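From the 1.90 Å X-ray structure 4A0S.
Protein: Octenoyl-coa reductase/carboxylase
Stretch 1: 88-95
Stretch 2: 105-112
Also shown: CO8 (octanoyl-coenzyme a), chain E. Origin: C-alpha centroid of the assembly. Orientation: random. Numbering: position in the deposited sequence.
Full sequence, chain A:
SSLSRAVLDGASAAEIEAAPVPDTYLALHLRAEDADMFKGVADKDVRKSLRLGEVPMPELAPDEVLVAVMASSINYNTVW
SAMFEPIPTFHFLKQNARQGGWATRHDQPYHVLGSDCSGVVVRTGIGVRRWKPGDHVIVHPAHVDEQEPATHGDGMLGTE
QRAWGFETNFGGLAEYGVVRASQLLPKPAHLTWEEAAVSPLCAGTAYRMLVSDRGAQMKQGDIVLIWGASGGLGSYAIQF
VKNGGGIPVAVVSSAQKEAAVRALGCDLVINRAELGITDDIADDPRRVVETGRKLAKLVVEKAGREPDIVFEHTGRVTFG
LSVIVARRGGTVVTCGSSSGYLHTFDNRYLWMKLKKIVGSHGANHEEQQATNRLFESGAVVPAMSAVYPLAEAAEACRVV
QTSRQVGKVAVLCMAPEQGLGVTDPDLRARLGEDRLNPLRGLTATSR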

ATOM      1  N   PRO A  88     -11.518   4.342 -34.562  1.00 24.99           N
ATOM      2  CA  PRO A  88     -12.810   5.030 -34.599  1.00 24.20           C
ATOM      3  C   PRO A  88     -13.651   4.632 -33.399  1.00 22.97           C
ATOM      4  O   PRO A  88     -13.748   3.447 -33.095  1.00 22.77           O
ATOM      5  N   THR A  89     -14.237   5.614 -32.721  1.00 22.01           N
ATOM      6  CA  THR A  89     -15.075   5.347 -31.548  1.00 20.76           C
ATOM      7  C   THR A  89     -16.244   4.411 -31.850  1.00 20.89           C
ATOM      8  O   THR A  89     -16.718   3.697 -30.974  1.00 20.01           O
ATOM      9  N   PHE A  90     -16.700   4.393 -33.094  1.00 21.61           N
ATOM     10  CA  PHE A  90     -17.787   3.477 -33.449  1.00 22.31           C
ATOM     11  C   PHE A  90     -17.460   2.015 -33.154  1.00 22.45           C
ATOM     12  O   PHE A  90     -18.346   1.244 -32.793  1.00 22.50           O
ATOM     13  N   HIS A  91     -16.186   1.655 -33.253  1.00 22.57           N
ATOM     14  CA  HIS A  91     -15.754   0.315 -32.884  1.00 22.99           C
ATOM     15  C   HIS A  91     -16.024   0.084 -31.397  1.00 21.96           C
ATOM     16  O   HIS A  91     -16.451  -1.001 -31.002  1.00 21.60           O
ATOM     17  N   PHE A  92     -15.790   1.114 -30.578  1.00 20.92           N
ATOM     18  CA  PHE A  92     -16.052   1.022 -29.136  1.00 19.84           C
ATOM     19  C   PHE A  92     -17.530   0.955 -28.828  1.00 19.24           C
ATOM     20  O   PHE A  92     -17.959   0.179 -27.965  1.00 18.37           O
ATOM     21  N   LEU A  93     -18.300   1.750 -29.562  1.00 19.18           N
ATOM     22  CA  LEU A  93     -19.733   1.793 -29.392  1.00 18.90           C
ATOM     23  C   LEU A  93     -20.299   0.421 -29.703  1.00 19.71           C
ATOM     24  O   LEU A  93     -21.184  -0.068 -29.003  1.00 19.45           O
ATOM     25  N   LYS A  94     -19.753  -0.217 -30.733  1.00 20.39           N
ATOM     26  CA  LYS A  94     -20.209  -1.540 -31.118  1.00 21.45           C
ATOM     27  C   LYS A  94     -19.808  -2.592 -30.091  1.00 20.95           C
ATOM     28  O   LYS A  94     -20.586  -3.490 -29.788  1.00 21.06           O
ATOM     29  N   GLN A  95     -18.600  -2.472 -29.555  1.00 20.68           N
ATOM     30  CA  GLN A  95     -18.134  -3.362 -28.502  1.00 21.01           C
ATOM     31  C   GLN A  95     -19.031  -3.190 -27.279  1.00 19.90           C
ATOM     32  O   GLN A  95     -19.435  -4.157 -26.652  1.00 19.71           O
ATOM     33  N   ARG A 105     -28.127   0.493 -27.046  1.00 18.09           N
ATOM     34  CA  ARG A 105     -28.437   1.879 -27.407  1.00 17.92           C
ATOM     35  C   ARG A 105     -27.222   2.656 -27.876  1.00 17.73           C
ATOM     36  O   ARG A 105     -27.351   3.546 -28.711  1.00 17.65           O
ATOM     37  N   HIS A 106     -26.048   2.302 -27.354  1.00 17.42           N
ATOM     38  CA  HIS A 106     -24.818   3.010 -27.674  1.00 17.91           C
ATOM     39  C   HIS A 106     -24.397   2.881 -29.121  1.00 18.72           C
ATOM     40  O   HIS A 106     -23.681   3.737 -29.637  1.00 18.95           O
ATOM     41  N   ASP A 107     -24.878   1.827 -29.768  1.00 19.80           N
ATOM     42  CA  ASP A 107     -24.481   1.561 -31.134  1.00 21.21           C
ATOM     43  C   ASP A 107     -25.456   2.273 -32.058  1.00 21.47           C
ATOM     44  O   ASP A 107     -26.582   1.833 -32.291  1.00 22.21           O
ATOM     45  N   GLN A 108     -24.994   3.421 -32.539  1.00 21.91           N
ATOM     46  CA  GLN A 108     -25.772   4.333 -33.346  1.00 22.21           C
ATOM     47  C   GLN A 108     -24.899   4.810 -34.504  1.00 23.22           C
ATOM     48  O   GLN A 108     -23.665   4.790 -34.383  1.00 22.85           O
ATOM     49  N   PRO A 109     -25.527   5.241 -35.626  1.00 24.21           N
ATOM     50  CA  PRO A 109     -24.788   5.797 -36.763  1.00 24.86           C
ATOM     51  C   PRO A 109     -24.190   7.177 -36.452  1.00 24.44           C
ATOM     52  O   PRO A 109     -23.475   7.754 -37.280  1.00 24.72           O
ATOM     53  N   TYR A 110     -24.493   7.688 -35.263  1.00 23.24           N
ATOM     54  CA  TYR A 110     -23.961   8.944 -34.774  1.00 22.60           C
ATOM     55  C   TYR A 110     -23.303   8.647 -33.440  1.00 21.47           C
ATOM     56  O   TYR A 110     -23.684   7.698 -32.742  1.00 20.96           O
ATOM     57  N   HIS A 111     -22.302   9.443 -33.097  1.00 20.40           N
ATOM     58  CA  HIS A 111     -21.706   9.343 -31.795  1.00 19.18           C
ATOM     59  C   HIS A 111     -21.658  10.708 -31.151  1.00 18.60           C
ATOM     60  O   HIS A 111     -20.936  11.589 -31.616  1.00 18.75           O
ATOM     61  N   VAL A 112     -22.428  10.864 -30.078  1.00 17.67           N
ATOM     62  CA  VAL A 112     -22.421  12.099 -29.314  1.00 16.84           C
ATOM     63  C   VAL A 112     -21.259  12.103 -28.332  1.00 16.37           C
ATOM     64  O   VAL A 112     -21.225  11.338 -27.372  1.00 15.90           O
TER

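The contact between these two stretches is a helix packed against a strand and the segment leading into it, in which a buried leucine and phenylalanine fill the middle, a threonine–histidine hydrogen bond ties one end, and a lysine–aspartate salt bridge closes the exposed margin. It illustrates how one helix can serve two partners at once, a neighbouring segment and a ligand. The helix of the first stretch crosses strand 110-112 almost at a right angle (91°). Along the strand, the CA-to-CB bond of H111 points toward the helix, while those of Y110 and V112 point away.

The H111 ring, in the t rotamer, has L93 over one face and T89 at its edge; its NE2 is hydrogen-bonded elsewhere in the structure. At the edge, H111 ND1 lies 2.7 Å from T89 OG1 in a hydrogen bond that either atom could donate; T89 takes the p rotamer and points toward the strand. Over the face, L93 CD1 is 3.7 Å from the H111 ring centroid in a CH-pi contact. L93 (m, t) also packs its CB 3.5 Å from H106 O, so a single side chain reaches both H111 in the strand and H106 in the 3-10 segment.

F90 starts sideways, but its m rotamer carries the ring end inward. There F90 CE1 approaches Q108 O at 3.4 Å, near the ring plane, and F90 CZ lies 3.7 Å from H111 CB. K94 leaves the helix pointing away, yet its m, t, t, m side chain brings its end nearer: K94 NZ meets D107 OD2 at 3.2 Å in a salt bridge, with a weak hydrogen bond to D107 OD1 at 3.4 Å.

H91, F92 and Q95, which do not touch the second stretch, approach the bound octanoyl-coenzyme A. H91 NE2 donates a very short hydrogen bond of 2.5 Å to CO8 O2A, Q95 NE2 comes within 3.1 Å of CO8 O2A, and F92 CZ lies 3.6 Å from CO8 N8P.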

ATOM      1  CB  PRO A  88     -13.458   4.492 -35.873  1.00 24.77           C
ATOM      2  CG  PRO A  88     -12.332   4.110 -36.731  1.00 26.43           C
ATOM      3  CD  PRO A  88     -11.241   3.631 -35.818  1.00 26.37           C
ATOM      4  CB  THR A  89     -15.629   6.636 -30.915  1.00 19.84           C
ATOM      5  OG1 THR A  89     -16.231   7.452 -31.923  1.00 20.52           O
ATOM      6  CG2 THR A  89     -14.532   7.404 -30.232  1.00 19.69           C
ATOM      7  CB  PHE A  90     -18.215   3.718 -34.885  1.00 23.22           C
ATOM      8  CG  PHE A  90     -18.831   5.065 -35.071  1.00 23.36           C
ATOM      9  CD1 PHE A  90     -20.176   5.264 -34.783  1.00 23.95           C
ATOM     10  CD2 PHE A  90     -18.061   6.145 -35.455  1.00 24.08           C
ATOM     11  CE1 PHE A  90     -20.752   6.497 -34.912  1.00 23.70           C
ATOM     12  CE2 PHE A  90     -18.634   7.403 -35.581  1.00 24.24           C
ATOM     13  CZ  PHE A  90     -19.989   7.572 -35.311  1.00 23.55           C
ATOM     14  CB  HIS A  91     -14.272   0.109 -33.202  1.00 23.82           C
ATOM     15  CG  HIS A  91     -13.699  -1.143 -32.610  1.00 25.20           C
ATOM     16  ND1 HIS A  91     -13.981  -2.405 -33.106  1.00 26.47           N
ATOM     17  CD2 HIS A  91     -12.869  -1.329 -31.555  1.00 25.53           C
ATOM     18  CE1 HIS A  91     -13.344  -3.310 -32.383  1.00 27.43           C
ATOM     19  NE2 HIS A  91     -12.663  -2.684 -31.436  1.00 27.52           N
ATOM     20  CB  PHE A  92     -15.400   2.171 -28.368  1.00 19.18           C
ATOM     21  CG  PHE A  92     -13.952   2.371 -28.717  1.00 20.05           C
ATOM     22  CD1 PHE A  92     -13.089   1.282 -28.821  1.00 21.15           C
ATOM     23  CD2 PHE A  92     -13.466   3.643 -28.967  1.00 20.01           C
ATOM     24  CE1 PHE A  92     -11.749   1.466 -29.166  1.00 22.30           C
ATOM     25  CE2 PHE A  92     -12.118   3.847 -29.310  1.00 21.52           C
ATOM     26  CZ  PHE A  92     -11.269   2.759 -29.413  1.00 21.67           C
ATOM     27  CB  LEU A  93     -20.350   2.871 -30.282  1.00 19.10           C
ATOM     28  CG  LEU A  93     -19.936   4.316 -29.975  1.00 18.40           C
ATOM     29  CD1 LEU A  93     -20.646   5.284 -30.910  1.00 18.03           C
ATOM     30  CD2 LEU A  93     -20.205   4.686 -28.520  1.00 18.59           C
ATOM     31  CB  LYS A  94     -19.696  -1.891 -32.513  1.00 22.61           C
ATOM     32  CG  LYS A  94     -20.397  -1.102 -33.606  1.00 24.43           C
ATOM     33  CD  LYS A  94     -20.013  -1.557 -35.006  1.00 30.18           C
ATOM     34  CE  LYS A  94     -21.086  -1.121 -36.022  1.00 33.52           C
ATOM     35  NZ  LYS A  94     -22.454  -1.708 -35.783  1.00 35.16           N
ATOM     36  CB  GLN A  95     -16.697  -3.025 -28.098  1.00 21.18           C
ATOM     37  CG  GLN A  95     -15.608  -3.498 -29.061  1.00 25.37           C
ATOM     38  CD  GLN A  95     -14.208  -3.294 -28.487  1.00 31.45           C
ATOM     39  OE1 GLN A  95     -13.782  -2.155 -28.232  1.00 33.18           O
ATOM     40  NE2 GLN A  95     -13.484  -4.401 -28.274  1.00 33.45           N
ATOM     41  CB  ARG A 105     -29.073   2.631 -26.244  1.00 17.24           C
ATOM     42  CG  ARG A 105     -30.465   2.142 -25.828  1.00 17.16           C
ATOM     43  CD  ARG A 105     -30.749   2.737 -24.459  1.00 17.14           C
ATOM     44  NE  ARG A 105     -29.610   2.463 -23.572  1.00 17.23           N
ATOM     45  CZ  ARG A 105     -29.220   3.217 -22.554  1.00 16.00           C
ATOM     46  NH1 ARG A 105     -29.871   4.333 -22.240  1.00 16.85           N
ATOM     47  NH2 ARG A 105     -28.175   2.838 -21.844  1.00 15.27           N
ATOM     48  CB  HIS A 106     -23.698   2.561 -26.746  1.00 17.21           C
ATOM     49  CG  HIS A 106     -23.939   2.991 -25.355  1.00 16.71           C
ATOM     50  ND1 HIS A 106     -23.676   4.276 -24.938  1.00 15.94           N
ATOM     51  CD2 HIS A 106     -24.550   2.369 -24.326  1.00 15.62           C
ATOM     52  CE1 HIS A 106     -24.062   4.407 -23.682  1.00 15.63           C
ATOM     53  NE2 HIS A 106     -24.600   3.266 -23.292  1.00 16.60           N
ATOM     54  CB  ASP A 107     -24.363   0.056 -31.379  1.00 21.71           C
ATOM     55  CG  ASP A 107     -24.095  -0.285 -32.828  1.00 24.39           C
ATOM     56  OD1 ASP A 107     -23.645   0.592 -33.609  1.00 23.85           O
ATOM     57  OD2 ASP A 107     -24.321  -1.459 -33.174  1.00 25.38           O
ATOM     58  CB  GLN A 108     -26.207   5.532 -32.486  1.00 21.51           C
ATOM     59  CG  GLN A 108     -27.181   5.198 -31.359  1.00 21.02           C
ATOM     60  CD  GLN A 108     -28.443   4.503 -31.848  1.00 22.39           C
ATOM     61  OE1 GLN A 108     -28.838   4.661 -33.010  1.00 22.81           O
ATOM     62  NE2 GLN A 108     -29.078   3.722 -30.972  1.00 21.73           N
ATOM     63  CB  PRO A 109     -25.851   5.916 -37.870  1.00 26.18           C
ATOM     64  CG  PRO A 109     -27.131   5.422 -37.317  1.00 26.13           C
ATOM     65  CD  PRO A 109     -26.987   5.292 -35.831  1.00 24.59           C
ATOM     66  CB  TYR A 110     -25.081   9.976 -34.587  1.00 23.01           C
ATOM     67  CG  TYR A 110     -26.176   9.521 -33.649  1.00 24.05           C
ATOM     68  CD1 TYR A 110     -27.243   8.741 -34.107  1.00 28.00           C
ATOM     69  CD2 TYR A 110     -26.135   9.861 -32.293  1.00 26.70           C
ATOM     70  CE1 TYR A 110     -28.253   8.307 -33.224  1.00 29.49           C
ATOM     71  CE2 TYR A 110     -27.138   9.438 -31.413  1.00 27.69           C
ATOM     72  CZ  TYR A 110     -28.183   8.668 -31.884  1.00 29.69           C
ATOM     73  OH  TYR A 110     -29.158   8.266 -31.002  1.00 33.30           O
ATOM     74  CB  HIS A 111     -20.312   8.764 -31.876  1.00 19.22           C
ATOM     75  CG  HIS A 111     -19.689   8.559 -30.536  1.00 18.24           C
ATOM     76  ND1 HIS A 111     -18.374   8.189 -30.379  1.00 17.85           N
ATOM     77  CD2 HIS A 111     -20.209   8.661 -29.288  1.00 16.84           C
ATOM     78  CE1 HIS A 111     -18.112   8.071 -29.089  1.00 17.14           C
ATOM     79  NE2 HIS A 111     -19.208   8.356 -28.408  1.00 16.37           N
ATOM     80  CB  VAL A 112     -23.743  12.340 -28.605  1.00 16.79           C
ATOM     81  CG1 VAL A 112     -23.716  13.711 -27.893  1.00 16.36           C
ATOM     82  CG2 VAL A 112     -24.909  12.245 -29.623  1.00 17.09           C
TER
HETATM   83  N1A CO8 E1446     -11.573   1.216 -38.248  1.00 37.18           N
HETATM   84  C2A CO8 E1446     -12.405   0.348 -37.669  1.00 37.68           C
HETATM   85  N3A CO8 E1446     -11.979  -0.498 -36.738  1.00 37.23           N
HETATM   86  C4A CO8 E1446     -10.680  -0.479 -36.363  1.00 37.02           C
HETATM   87  C5A CO8 E1446      -9.782   0.411 -36.937  1.00 36.86           C
HETATM   88  C6A CO8 E1446     -10.262   1.280 -37.913  1.00 37.56           C
HETATM   89  N6A CO8 E1446      -9.439   2.162 -38.489  1.00 36.85           N
HETATM   90  N7A CO8 E1446      -8.588   0.211 -36.378  1.00 36.58           N
HETATM   91  C8A CO8 E1446      -8.724  -0.772 -35.486  1.00 36.56           C
HETATM   92  N9A CO8 E1446      -9.999  -1.194 -35.478  1.00 36.67           N
HETATM   93  C1B CO8 E1446     -10.618  -2.267 -34.653  1.00 35.04           C
HETATM   94  C2B CO8 E1446     -10.241  -3.656 -35.177  1.00 35.72           C
HETATM   95  O2B CO8 E1446     -11.377  -4.545 -35.078  1.00 34.78           O
HETATM   96  C3B CO8 E1446      -9.145  -4.055 -34.193  1.00 36.12           C
HETATM   97  O3B CO8 E1446      -9.048  -5.468 -34.093  1.00 37.88           O
HETATM   98  P3B CO8 E1446      -7.817  -6.148 -34.893  1.00 40.91           P
HETATM   99  O7A CO8 E1446      -8.471  -7.322 -35.815  1.00 41.58           O
HETATM  100  O8A CO8 E1446      -7.245  -5.102 -36.028  1.00 40.06           O
HETATM  101  O9A CO8 E1446      -6.742  -6.596 -33.985  1.00 40.39           O
HETATM  102  C4B CO8 E1446      -9.616  -3.445 -32.878  1.00 34.18           C
HETATM  103  O4B CO8 E1446     -10.171  -2.179 -33.262  1.00 34.78           O
HETATM  104  C5B CO8 E1446      -8.444  -3.066 -31.965  1.00 32.21           C
HETATM  105  O5B CO8 E1446      -8.947  -2.374 -30.804  1.00 29.83           O
HETATM  106  P1A CO8 E1446      -9.734  -3.215 -29.635  1.00 27.22           P
HETATM  107  O1A CO8 E1446     -10.146  -2.102 -28.479  1.00 29.32           O
HETATM  108  O2A CO8 E1446     -10.970  -3.921 -30.102  1.00 27.39           O
HETATM  109  O3A CO8 E1446      -8.664  -4.343 -29.095  1.00 26.23           O
HETATM  110  P2A CO8 E1446      -7.568  -4.232 -27.879  1.00 24.16           P
HETATM  111  O4A CO8 E1446      -6.271  -5.029 -28.360  1.00 25.52           O
HETATM  112  O5A CO8 E1446      -8.069  -4.717 -26.551  1.00 24.15           O
HETATM  113  O6A CO8 E1446      -7.099  -2.668 -27.813  1.00 24.75           O
HETATM  114  CBP CO8 E1446      -6.566  -0.512 -26.756  1.00 20.75           C
HETATM  115  CCP CO8 E1446      -6.877  -2.014 -26.548  1.00 22.49           C
HETATM  116  CDP CO8 E1446      -5.163  -0.446 -27.382  1.00 17.06           C
HETATM  117  CEP CO8 E1446      -6.518   0.141 -25.374  1.00 19.72           C
HETATM  118  CAP CO8 E1446      -7.660   0.136 -27.670  1.00 20.73           C
HETATM  119  OAP CO8 E1446      -9.027  -0.141 -27.225  1.00 23.80           O
HETATM  120  C9P CO8 E1446      -7.465   1.657 -27.918  1.00 21.53           C
HETATM  121  O9P CO8 E1446      -6.576   2.034 -28.691  1.00 20.79           O
HETATM  122  N8P CO8 E1446      -8.322   2.495 -27.289  1.00 22.54           N
HETATM  123  C7P CO8 E1446      -8.306   3.972 -27.508  1.00 24.24           C
HETATM  124  C6P CO8 E1446      -7.620   4.801 -26.386  1.00 28.55           C
HETATM  125  C5P CO8 E1446      -6.770   5.916 -27.041  1.00 29.28           C
HETATM  126  O5P CO8 E1446      -5.829   5.617 -27.772  1.00 32.30           O
HETATM  127  N4P CO8 E1446      -7.131   7.194 -26.948  1.00 30.23           N
HETATM  128  C3P CO8 E1446      -8.073   7.849 -26.048  1.00 27.46           C
HETATM  129  C2P CO8 E1446      -7.122   8.676 -25.171  1.00 25.73           C
HETATM  130  S1P CO8 E1446      -7.286   8.251 -23.397  1.00 19.43           S
HETATM  131  C1' CO8 E1446      -8.217   9.624 -22.906  1.00 20.58           C
HETATM  132  O1' CO8 E1446      -8.159  10.724 -23.485  1.00 23.01           O
HETATM  133  C2' CO8 E1446      -9.046   9.372 -21.834  1.00 17.30           C
HETATM  134  C3' CO8 E1446      -9.860  10.327 -21.270  1.00 14.75           C
HETATM  135  C4' CO8 E1446     -10.639   9.987 -20.158  1.00 12.30           C
HETATM  136  C5' CO8 E1446     -10.821   8.499 -19.899  1.00  8.34           C
HETATM  137  C6' CO8 E1446     -11.841   8.419 -18.743  1.00  3.78           C
HETATM  138  C7' CO8 E1446     -11.905   7.006 -18.233  1.00  2.00           C
HETATM  139  C8' CO8 E1446     -13.023   6.939 -17.188  1.00  2.00           C